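Local coordinates for protein fatty Acyl-Adenylate Ligase (Escherichia coli, PDB 3PBK) that belongs to the ANL clan of AMP-binding enzymes, as a fatty acyl-adenylate ligase, and is modelled here with 5'-O-[(S)-(dodecanoyloxy)(hydroxy)phosphoryl]adenosine bound, at residues V354-L364 with T377-N385; I491-I501 with R553-Y564. All coordinates share one frame; numbering follows the deposited sequence.

Contact 1: residues V354-L364 with T377-N385; sequences VVVNEVDRDIL and TRAVSTFVN
Asn357 and Phe383 face each other as a hydrogen-bonded pair in a two-stranded antiparallel sheet within the AMP-binding enzyme region of the chain. Phe383 N gives a nearly straight bond to Asn357 O (3.0 Å), and Asn357 N returns one to Phe383 O. Val359 and Ser381 form the next such pair, with slightly bent bonds. Asn385 N extends the pairing to Val355 O at 2.7 Å. At the other end, Arg361 N bonds to Ala379 O (2.8 Å), just where strand 356-360 passes into a helix.

Side-chain polar contacts gather at that turn. Thr377 OG1 donates to Asp360 OD2 at 2.7 Å, approaching from above the carboxylate plane. Asp360 is the N-cap of helix 361-367, and its OD1 accepts a weak bond from Asp362 N. The Arg361 guanidinium lies flat on Ala379, whose CB sits over its centre, 3.7 Å from CZ. The Arg361 chain bends at chi3 (73°) to lay the group there. Glu365 pairs with its NH1.

Apolar contacts line both faces of the sheet. Val359 CG2 and Leu364 CD2 meet the Phe383 ring at its edge, near its plane; Leu364 CD2 is 4.0 Å from Phe383 CZ. On the sheet face that carries Val356, Glu358 and Thr382, Thr382 CG2 packs on Val356 CB (3.6 Å). Beyond it, Val354 CG1 touches Val384 CG1, the two side chains crossing at about a right angle.

The face with Phe383 and Asn357 packs on strands 444-449 and 452-458; Asn357 OD1 is hydrogen-bonded to Tyr447. Val354 and Val384 lean on Pro334 of strand 332-337, and Leu364 packs against Trp471.

Contact 2: residues I491-I501 with R553-Y564; sequences IAFVTAQEKII and RAEAKKRYQKAY
The Phe493 ring of a beta hairpin lies against helix 553-564, with Lys557 CA over one face, 3.6 Å from the ring centroid, and Ala556 C over the same face, offset toward the rim. This is helix-on-sheet packing in the C-terminal part of the chain. Ile501 O lies over the opposite face of the Phe493 ring. At its edge Phe493 meets Tyr560 in an offset edge-to-face stack, Phe493 giving the edge and Tyr560 the face, with planes at 72°. Ile501 CD1 covers one face of the Tyr560 ring in a CH-pi contact, 3.7 Å from the centroid. The Tyr564 ring and the Gln497 amide lie almost parallel, with the amide over one ring face.

Helix 553-564 crosses strand 491-494 at -59°. That strand forms the hairpin with strand 500-505, closed by a type I turn from Thr495 to Glu498. Phe493 and Ile501 are a backbone-paired couple in the hairpin, and both point at the helix.

Phe493 CG stands between its backbone N and carbonyl carbon (chi1 59°), which brings CD2 to 3.5 Å from Lys557 CG. Lys557 CB also packs on this ring. The far end of the Lys557 chain, next to Val494, is doubtful. Tyr560 CB touches Phe493 CZ at 3.7 Å. Around the turn the Gln561 side chain lies beside Thr495, Ala496 and Gln497.

At the start of the helix the aliphatic part of Arg553 packs on Ile491. Its guanidinium forms a salt bridge with Glu476, which also accepts from Ala492 N. Arg553 CG lies 3.7 Å from Ile491 CG2.

Contact 1 and contact 2 share no element, and their centres lie 27 Å apart. Both are partly buried: each has seven buried residues, with four exposed in contact 1 and two in contact 2. Contact 1 joins two strands of one small sheet, and backbone hydrogen bonds carry it. Contact 2 sets a helix on a hairpin, and rings and aliphatic chains do the work. In both, an arginine stands near one end of the contact and has a glutamate partner outside it. Neither the Val384 nor the Arg553 side chain touches the bound 5'-O-[(S)-(dodecanoyloxy)(hydroxy)phosphoryl]adenosine: Val384 is about 7 Å and Arg553 about 9 Å from it.

Contact 1: residues V354-L364 with T377-N385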
loop_
_atom_site.group_PDB
_atom_site.type_symbol
_atom_site.label_atom_id
_atom_site.label_comp_id
_atom_site.label_asym_id
_atom_site.label_seq_id
_atom_site.Cartn_x
_atom_site.Cartn_y
_atom_site.Cartn_z
ATOM N N VAL A 354 5.825 -18.845 3.409
ATOM C CA VAL A 354 5.901 -18.432 2.019
ATOM C C VAL A 354 5.907 -19.670 1.133
ATOM O O VAL A 354 6.689 -20.582 1.345
ATOM C CB VAL A 354 7.179 -17.613 1.751
ATOM C CG1 VAL A 354 7.300 -17.260 0.272
ATOM C CG2 VAL A 354 7.195 -16.364 2.615
ATOM N N VAL A 355 5.025 -19.709 0.147
ATOM C CA VAL A 355 5.021 -20.795 -0.825
ATOM C C VAL A 355 5.458 -20.249 -2.187
ATOM O O VAL A 355 4.960 -19.219 -2.640
ATOM C CB VAL A 355 3.628 -21.402 -0.955
ATOM C CG1 VAL A 355 3.606 -22.404 -2.082
ATOM C CG2 VAL A 355 3.189 -22.013 0.363
ATOM N N VAL A 356 6.394 -20.925 -2.839
ATOM C CA VAL A 356 6.975 -20.392 -4.069
ATOM C C VAL A 356 6.722 -21.301 -5.258
ATOM O O VAL A 356 6.547 -22.512 -5.098
ATOM C CB VAL A 356 8.501 -20.189 -3.941
ATOM C CG1 VAL A 356 8.818 -19.204 -2.842
ATOM C CG2 VAL A 356 9.180 -21.509 -3.679
ATOM N N ASN A 357 6.686 -20.703 -6.444
ATOM C CA ASN A 357 6.717 -21.460 -7.682
ATOM C C ASN A 357 7.899 -21.023 -8.543
ATOM O O ASN A 357 8.023 -19.846 -8.888
ATOM C CB ASN A 357 5.417 -21.300 -8.465
ATOM C CG ASN A 357 5.357 -22.221 -9.681
ATOM O OD1 ASN A 357 5.491 -21.777 -10.825
ATOM N ND2 ASN A 357 5.187 -23.519 -9.433
ATOM N N GLU A 358 8.768 -21.967 -8.887
ATOM C CA GLU A 358 9.911 -21.660 -9.736
ATOM C C GLU A 358 9.576 -21.855 -11.204
ATOM O O GLU A 358 8.794 -22.743 -11.562
ATOM C CB GLU A 358 11.114 -22.513 -9.351
ATOM C CG GLU A 358 11.669 -22.165 -7.999
ATOM C CD GLU A 358 12.694 -23.162 -7.530
ATOM O OE1 GLU A 358 12.792 -24.238 -8.164
ATOM O OE2 GLU A 358 13.395 -22.869 -6.532
ATOM N N VAL A 359 10.166 -21.025 -12.059
ATOM C CA VAL A 359 9.879 -21.113 -13.483
ATOM C C VAL A 359 11.148 -20.990 -14.315
ATOM O O VAL A 359 12.092 -20.319 -13.902
ATOM C CB VAL A 359 8.869 -20.016 -13.920
ATOM C CG1 VAL A 359 7.537 -20.163 -13.171
ATOM C CG2 VAL A 359 9.468 -18.636 -13.717
ATOM N N ASP A 360 11.180 -21.647 -15.474
ATOM C CA ASP A 360 12.241 -21.396 -16.448
ATOM C C ASP A 360 12.122 -19.920 -16.826
ATOM O O ASP A 360 11.080 -19.482 -17.319
ATOM C CB ASP A 360 12.082 -22.292 -17.683
ATOM C CG ASP A 360 13.298 -22.251 -18.615
ATOM O OD1 ASP A 360 13.923 -21.184 -18.764
ATOM O OD2 ASP A 360 13.628 -23.296 -19.217
ATOM N N ARG A 361 13.167 -19.141 -16.577
ATOM C CA ARG A 361 13.060 -17.714 -16.835
ATOM C C ARG A 361 12.935 -17.403 -18.329
ATOM O O ARG A 361 12.139 -16.546 -18.725
ATOM C CB ARG A 361 14.200 -16.915 -16.189
ATOM C CG ARG A 361 14.251 -15.493 -16.710
ATOM C CD ARG A 361 14.872 -14.507 -15.755
ATOM N NE ARG A 361 16.327 -14.616 -15.627
ATOM C CZ ARG A 361 17.194 -14.574 -16.637
ATOM N NH1 ARG A 361 16.770 -14.468 -17.897
ATOM N NH2 ARG A 361 18.494 -14.665 -16.378
ATOM N N ASP A 362 13.704 -18.110 -19.154
ATOM C CA ASP A 362 13.668 -17.901 -20.605
ATOM C C ASP A 362 12.301 -18.240 -21.219
ATOM O O ASP A 362 11.860 -17.596 -22.173
ATOM C CB ASP A 362 14.806 -18.669 -21.290
ATOM C CG ASP A 362 16.175 -18.197 -20.835
ATOM O OD1 ASP A 362 16.402 -16.961 -20.817
ATOM O OD2 ASP A 362 17.018 -19.053 -20.480
ATOM N N ILE A 363 11.617 -19.238 -20.676
ATOM C CA ILE A 363 10.292 -19.539 -21.186
ATOM C C ILE A 363 9.291 -18.427 -20.849
ATOM O O ILE A 363 8.350 -18.168 -21.592
ATOM C CB ILE A 363 9.798 -20.895 -20.689
ATOM C CG1 ILE A 363 10.719 -21.988 -21.211
ATOM C CG2 ILE A 363 8.384 -21.152 -21.160
ATOM C CD1 ILE A 363 10.035 -23.302 -21.344
ATOM N N LEU A 364 9.511 -17.758 -19.729
ATOM C CA LEU A 364 8.669 -16.645 -19.325
ATOM C C LEU A 364 8.929 -15.410 -20.201
ATOM O O LEU A 364 8.011 -14.809 -20.761
ATOM C CB LEU A 364 8.956 -16.314 -17.859
ATOM C CG LEU A 364 8.050 -15.308 -17.158
ATOM C CD1 LEU A 364 6.918 -16.061 -16.504
ATOM C CD2 LEU A 364 8.814 -14.484 -16.125
ATOM N N THR A 377 16.665 -26.226 -18.447
ATOM C CA THR A 377 16.481 -24.885 -17.927
ATOM C C THR A 377 17.806 -24.268 -17.502
ATOM O O THR A 377 18.558 -24.859 -16.730
ATOM C CB THR A 377 15.522 -24.887 -16.732
ATOM O OG1 THR A 377 14.181 -25.052 -17.206
ATOM C CG2 THR A 377 15.621 -23.575 -15.956
ATOM N N ARG A 378 18.086 -23.068 -17.997
ATOM C CA ARG A 378 19.330 -22.388 -17.662
ATOM C C ARG A 378 19.155 -21.193 -16.711
ATOM O O ARG A 378 20.107 -20.752 -16.077
ATOM C CB ARG A 378 20.040 -21.953 -18.935
ATOM C CG ARG A 378 20.839 -23.043 -19.627
ATOM C CD ARG A 378 21.876 -22.386 -20.531
ATOM N NE ARG A 378 22.571 -23.319 -21.410
ATOM C CZ ARG A 378 22.016 -23.928 -22.459
ATOM N NH1 ARG A 378 20.730 -23.731 -22.755
ATOM N NH2 ARG A 378 22.750 -24.754 -23.201
ATOM N N ALA A 379 17.940 -20.671 -16.616
ATOM C CA ALA A 379 17.681 -19.548 -15.733
ATOM C C ALA A 379 16.345 -19.744 -15.043
ATOM O O ALA A 379 15.448 -20.375 -15.596
ATOM C CB ALA A 379 17.700 -18.250 -16.511
ATOM N N VAL A 380 16.214 -19.202 -13.836
ATOM C CA VAL A 380 15.017 -19.405 -13.026
ATOM C C VAL A 380 14.524 -18.136 -12.326
ATOM O O VAL A 380 15.296 -17.420 -11.694
ATOM C CB VAL A 380 15.279 -20.452 -11.943
ATOM C CG1 VAL A 380 13.999 -20.753 -11.171
ATOM C CG2 VAL A 380 15.862 -21.708 -12.561
ATOM N N SER A 381 13.234 -17.860 -12.434
ATOM C CA SER A 381 12.627 -16.846 -11.588
ATOM C C SER A 381 11.749 -17.548 -10.555
ATOM O O SER A 381 11.160 -18.599 -10.846
ATOM C CB SER A 381 11.803 -15.847 -12.413
ATOM O OG SER A 381 12.616 -14.853 -13.016
ATOM N N THR A 382 11.687 -16.981 -9.349
ATOM C CA THR A 382 10.834 -17.498 -8.278
ATOM C C THR A 382 9.686 -16.540 -8.008
ATOM O O THR A 382 9.915 -15.355 -7.788
ATOM C CB THR A 382 11.605 -17.631 -6.964
ATOM O OG1 THR A 382 12.720 -18.502 -7.142
ATOM C CG2 THR A 382 10.707 -18.197 -5.895
ATOM N N PHE A 383 8.457 -17.042 -8.014
ATOM C CA PHE A 383 7.307 -16.200 -7.699
ATOM C C PHE A 383 6.588 -16.668 -6.440
ATOM O O PHE A 383 6.529 -17.857 -6.162
ATOM C CB PHE A 383 6.359 -16.114 -8.897
ATOM C CG PHE A 383 6.947 -15.382 -10.060
ATOM C CD1 PHE A 383 7.095 -14.004 -10.022
ATOM C CD2 PHE A 383 7.386 -16.067 -11.181
ATOM C CE1 PHE A 383 7.659 -13.320 -11.088
ATOM C CE2 PHE A 383 7.955 -15.389 -12.253
ATOM C CZ PHE A 383 8.089 -14.019 -12.207
ATOM N N VAL A 384 6.063 -15.732 -5.666
ATOM C CA VAL A 384 5.427 -16.099 -4.410
ATOM C C VAL A 384 3.930 -16.361 -4.575
ATOM O O VAL A 384 3.227 -15.617 -5.245
ATOM C CB VAL A 384 5.686 -15.036 -3.328
ATOM C CG1 VAL A 384 4.943 -15.358 -2.056
ATOM C CG2 VAL A 384 7.165 -14.935 -3.052
ATOM N N ASN A 385 3.461 -17.449 -3.979
ATOM C CA ASN A 385 2.044 -17.790 -3.962
ATOM C C ASN A 385 1.263 -16.753 -3.158
ATOM O O ASN A 385 1.499 -16.572 -1.966
ATOM C CB ASN A 385 1.866 -19.190 -3.363
ATOM C CG ASN A 385 0.451 -19.722 -3.500
ATOM O OD1 ASN A 385 -0.528 -19.022 -3.226
ATOM N ND2 ASN A 385 0.337 -20.983 -3.905
#

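Contact 2: residues I491-I501 with R553-Y564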
loop_
_atom_site.group_PDB
_atom_site.type_symbol
_atom_site.label_atom_id
_atom_site.label_comp_id
_atom_site.label_asym_id
_atom_site.label_seq_id
_atom_site.Cartn_x
_atom_site.Cartn_y
_atom_site.Cartn_z
ATOM N N ILE A 491 16.520 1.194 -10.250
ATOM C CA ILE A 491 15.368 1.210 -11.145
ATOM C C ILE A 491 15.791 0.855 -12.564
ATOM O O ILE A 491 16.750 1.429 -13.097
ATOM C CB ILE A 491 14.771 2.600 -11.247
ATOM C CG1 ILE A 491 14.432 3.142 -9.873
ATOM C CG2 ILE A 491 13.540 2.584 -12.130
ATOM C CD1 ILE A 491 14.245 4.646 -9.884
ATOM N N ALA A 492 15.066 -0.073 -13.182
ATOM C CA ALA A 492 15.335 -0.442 -14.560
ATOM C C ALA A 492 14.125 -0.169 -15.452
ATOM O O ALA A 492 12.980 -0.359 -15.054
ATOM C CB ALA A 492 15.764 -1.894 -14.647
ATOM N N PHE A 493 14.392 0.306 -16.659
ATOM C CA PHE A 493 13.347 0.510 -17.649
ATOM C C PHE A 493 13.971 0.609 -19.033
ATOM O O PHE A 493 15.193 0.727 -19.172
ATOM C CB PHE A 493 12.529 1.758 -17.330
ATOM C CG PHE A 493 13.340 3.016 -17.284
ATOM C CD1 PHE A 493 13.925 3.437 -16.103
ATOM C CD2 PHE A 493 13.516 3.783 -18.423
ATOM C CE1 PHE A 493 14.670 4.600 -16.061
ATOM C CE2 PHE A 493 14.261 4.937 -18.387
ATOM C CZ PHE A 493 14.838 5.348 -17.205
ATOM N N VAL A 494 13.133 0.545 -20.059
ATOM C CA VAL A 494 13.631 0.664 -21.418
ATOM C C VAL A 494 13.213 1.994 -22.032
ATOM O O VAL A 494 12.050 2.388 -21.971
ATOM C CB VAL A 494 13.194 -0.518 -22.313
ATOM C CG1 VAL A 494 11.690 -0.709 -22.269
ATOM C CG2 VAL A 494 13.674 -0.309 -23.730
ATOM N N THR A 495 14.187 2.693 -22.600
ATOM C CA THR A 495 13.953 3.982 -23.228
ATOM C C THR A 495 13.144 3.799 -24.508
ATOM O O THR A 495 13.013 2.686 -25.016
ATOM C CB THR A 495 15.284 4.697 -23.510
ATOM O OG1 THR A 495 15.069 6.108 -23.496
ATOM C CG2 THR A 495 15.874 4.277 -24.844
ATOM N N ALA A 496 12.576 4.879 -25.024
ATOM C CA ALA A 496 11.764 4.768 -26.230
ATOM C C ALA A 496 12.620 4.469 -27.460
ATOM O O ALA A 496 12.098 4.085 -28.501
ATOM C CB ALA A 496 10.930 6.020 -26.437
ATOM N N GLN A 497 13.936 4.644 -27.331
ATOM C CA GLN A 497 14.886 4.284 -28.392
ATOM C C GLN A 497 15.350 2.834 -28.241
ATOM O O GLN A 497 16.313 2.399 -28.886
ATOM C CB GLN A 497 16.098 5.225 -28.392
ATOM C CG GLN A 497 15.781 6.679 -28.763
ATOM C CD GLN A 497 15.128 7.461 -27.629
ATOM O OE1 GLN A 497 14.038 8.007 -27.794
ATOM N NE2 GLN A 497 15.797 7.520 -26.474
ATOM N N GLU A 498 14.651 2.106 -27.372
ATOM C CA GLU A 498 14.944 0.709 -27.074
ATOM C C GLU A 498 16.293 0.459 -26.383
ATOM O O GLU A 498 16.828 -0.644 -26.460
ATOM C CB GLU A 498 14.809 -0.153 -28.332
ATOM C CG GLU A 498 13.370 -0.547 -28.663
ATOM C CD GLU A 498 13.289 -1.674 -29.694
ATOM O OE1 GLU A 498 12.575 -2.673 -29.430
ATOM O OE2 GLU A 498 13.948 -1.566 -30.760
ATOM N N LYS A 499 16.828 1.472 -25.703
ATOM C CA LYS A 499 18.043 1.311 -24.902
ATOM C C LYS A 499 17.655 1.084 -23.445
ATOM O O LYS A 499 16.859 1.838 -22.893
ATOM C CB LYS A 499 18.936 2.552 -24.996
ATOM C CG LYS A 499 19.070 3.143 -26.401
ATOM C CD LYS A 499 19.876 2.241 -27.330
ATOM C CE LYS A 499 20.378 3.008 -28.548
ATOM N NZ LYS A 499 21.603 2.387 -29.148
ATOM N N ILE A 500 18.210 0.048 -22.819
ATOM C CA ILE A 500 17.858 -0.275 -21.434
ATOM C C ILE A 500 18.672 0.520 -20.420
ATOM O O ILE A 500 19.891 0.420 -20.379
ATOM C CB ILE A 500 18.020 -1.787 -21.147
ATOM C CG1 ILE A 500 16.866 -2.568 -21.776
ATOM C CG2 ILE A 500 18.084 -2.050 -19.651
ATOM C CD1 ILE A 500 16.843 -4.016 -21.398
ATOM N N ILE A 501 18.005 1.310 -19.594
ATOM C CA ILE A 501 18.731 2.087 -18.602
ATOM C C ILE A 501 18.520 1.500 -17.215
ATOM O O ILE A 501 17.412 1.101 -16.868
ATOM C CB ILE A 501 18.309 3.580 -18.610
ATOM C CG1 ILE A 501 18.756 4.267 -19.897
ATOM C CG2 ILE A 501 18.874 4.317 -17.409
ATOM C CD1 ILE A 501 17.629 4.555 -20.844
ATOM N N ARG A 553 8.923 3.447 -11.394
ATOM C CA ARG A 553 9.668 3.027 -12.567
ATOM C C ARG A 553 9.181 3.780 -13.788
ATOM O O ARG A 553 9.962 4.431 -14.476
ATOM C CB ARG A 553 9.514 1.530 -12.795
ATOM C CG ARG A 553 10.421 0.681 -11.944
ATOM C CD ARG A 553 10.354 -0.763 -12.368
ATOM N NE ARG A 553 11.144 -1.605 -11.485
ATOM C CZ ARG A 553 10.675 -2.198 -10.395
ATOM N NH1 ARG A 553 9.409 -2.048 -10.042
ATOM N NH2 ARG A 553 11.474 -2.953 -9.662
ATOM N N ALA A 554 7.882 3.687 -14.052
ATOM C CA ALA A 554 7.299 4.318 -15.226
ATOM C C ALA A 554 7.516 5.830 -15.203
ATOM O O ALA A 554 7.730 6.457 -16.248
ATOM C CB ALA A 554 5.825 3.990 -15.327
ATOM N N GLU A 555 7.468 6.411 -14.008
ATOM C CA GLU A 555 7.671 7.844 -13.857
ATOM C C GLU A 555 9.112 8.215 -14.200
ATOM O O GLU A 555 9.358 9.161 -14.945
ATOM C CB GLU A 555 7.281 8.292 -12.442
ATOM C CG GLU A 555 7.691 9.715 -12.077
ATOM C CD GLU A 555 7.163 10.773 -13.047
ATOM O OE1 GLU A 555 6.173 10.499 -13.772
ATOM O OE2 GLU A 555 7.744 11.887 -13.071
ATOM N N ALA A 556 10.058 7.451 -13.670
ATOM C CA ALA A 556 11.465 7.647 -13.993
ATOM C C ALA A 556 11.722 7.472 -15.489
ATOM O O ALA A 556 12.573 8.159 -16.061
ATOM C CB ALA A 556 12.332 6.694 -13.189
ATOM N N LYS A 557 10.988 6.556 -16.117
ATOM C CA LYS A 557 11.133 6.285 -17.548
ATOM C C LYS A 557 10.816 7.512 -18.403
ATOM O O LYS A 557 11.455 7.750 -19.425
ATOM C CB LYS A 557 10.250 5.100 -17.969
ATOM C CG LYS A 557 10.288 4.768 -19.467
ATOM C CD LYS A 557 9.415 3.560 -19.811
ATOM C CE LYS A 557 9.402 3.304 -21.322
ATOM N NZ LYS A 557 8.646 2.070 -21.716
ATOM N N LYS A 558 9.824 8.289 -17.987
ATOM C CA LYS A 558 9.437 9.471 -18.746
ATOM C C LYS A 558 10.299 10.670 -18.383
ATOM O O LYS A 558 10.708 11.423 -19.258
ATOM C CB LYS A 558 7.941 9.769 -18.595
ATOM C CG LYS A 558 7.088 9.059 -19.662
ATOM C CD LYS A 558 7.353 7.532 -19.715
ATOM C CE LYS A 558 7.051 6.901 -21.094
ATOM N NZ LYS A 558 8.191 7.013 -22.068
ATOM N N ARG A 559 10.582 10.838 -17.098
ATOM C CA ARG A 559 11.541 11.848 -16.670
ATOM C C ARG A 559 12.773 11.800 -17.554
ATOM O O ARG A 559 13.245 12.830 -18.044
ATOM C CB ARG A 559 11.987 11.578 -15.242
ATOM C CG ARG A 559 11.364 12.453 -14.209
ATOM C CD ARG A 559 12.223 12.440 -12.966
ATOM N NE ARG A 559 11.450 12.833 -11.799
ATOM C CZ ARG A 559 10.847 11.975 -10.986
ATOM N NH1 ARG A 559 10.944 10.665 -11.206
ATOM N NH2 ARG A 559 10.158 12.430 -9.947
ATOM N N TYR A 560 13.297 10.587 -17.728
ATOM C CA TYR A 560 14.475 10.341 -18.546
ATOM C C TYR A 560 14.193 10.667 -20.016
ATOM O O TYR A 560 14.986 11.352 -20.663
ATOM C CB TYR A 560 14.930 8.885 -18.383
ATOM C CG TYR A 560 16.108 8.487 -19.253
ATOM C CD1 TYR A 560 15.943 8.239 -20.616
ATOM C CD2 TYR A 560 17.383 8.345 -18.710
ATOM C CE1 TYR A 560 17.012 7.878 -21.415
ATOM C CE2 TYR A 560 18.461 7.979 -19.502
ATOM C CZ TYR A 560 18.271 7.751 -20.857
ATOM O OH TYR A 560 19.339 7.386 -21.657
ATOM N N GLN A 561 13.061 10.181 -20.530
ATOM C CA GLN A 561 12.638 10.428 -21.913
ATOM C C GLN A 561 12.506 11.916 -22.235
ATOM O O GLN A 561 13.070 12.404 -23.216
ATOM C CB GLN A 561 11.291 9.755 -22.179
ATOM C CG GLN A 561 11.046 9.450 -23.637
ATOM C CD GLN A 561 11.950 8.339 -24.122
ATOM O OE1 GLN A 561 12.972 8.591 -24.775
ATOM N NE2 GLN A 561 11.602 7.097 -23.772
ATOM N N LYS A 562 11.724 12.619 -21.418
ATOM C CA LYS A 562 11.605 14.071 -21.502
ATOM C C LYS A 562 12.982 14.749 -21.434
ATOM O O LYS A 562 13.279 15.650 -22.221
ATOM C CB LYS A 562 10.649 14.590 -20.409
ATOM C CG LYS A 562 11.180 15.762 -19.576
ATOM C CD LYS A 562 10.487 15.837 -18.202
ATOM C CE LYS A 562 11.423 16.383 -17.100
ATOM N NZ LYS A 562 10.932 16.070 -15.714
ATOM N N ALA A 563 13.826 14.303 -20.508
ATOM C CA ALA A 563 15.178 14.841 -20.380
ATOM C C ALA A 563 15.990 14.688 -21.670
ATOM O O ALA A 563 16.610 15.639 -22.154
ATOM C CB ALA A 563 15.902 14.167 -19.225
ATOM N N TYR A 564 15.984 13.478 -22.215
ATOM C CA TYR A 564 16.790 13.126 -23.381
ATOM C C TYR A 564 16.351 13.867 -24.652
ATOM O O TYR A 564 17.166 14.112 -25.546
ATOM C CB TYR A 564 16.773 11.600 -23.559
ATOM C CG TYR A 564 17.073 11.056 -24.943
ATOM C CD1 TYR A 564 16.169 11.221 -25.995
ATOM C CD2 TYR A 564 18.231 10.321 -25.181
ATOM C CE1 TYR A 564 16.433 10.703 -27.255
ATOM C CE2 TYR A 564 18.504 9.794 -26.435
ATOM C CZ TYR A 564 17.604 9.987 -27.469
ATOM O OH TYR A 564 17.876 9.459 -28.718
#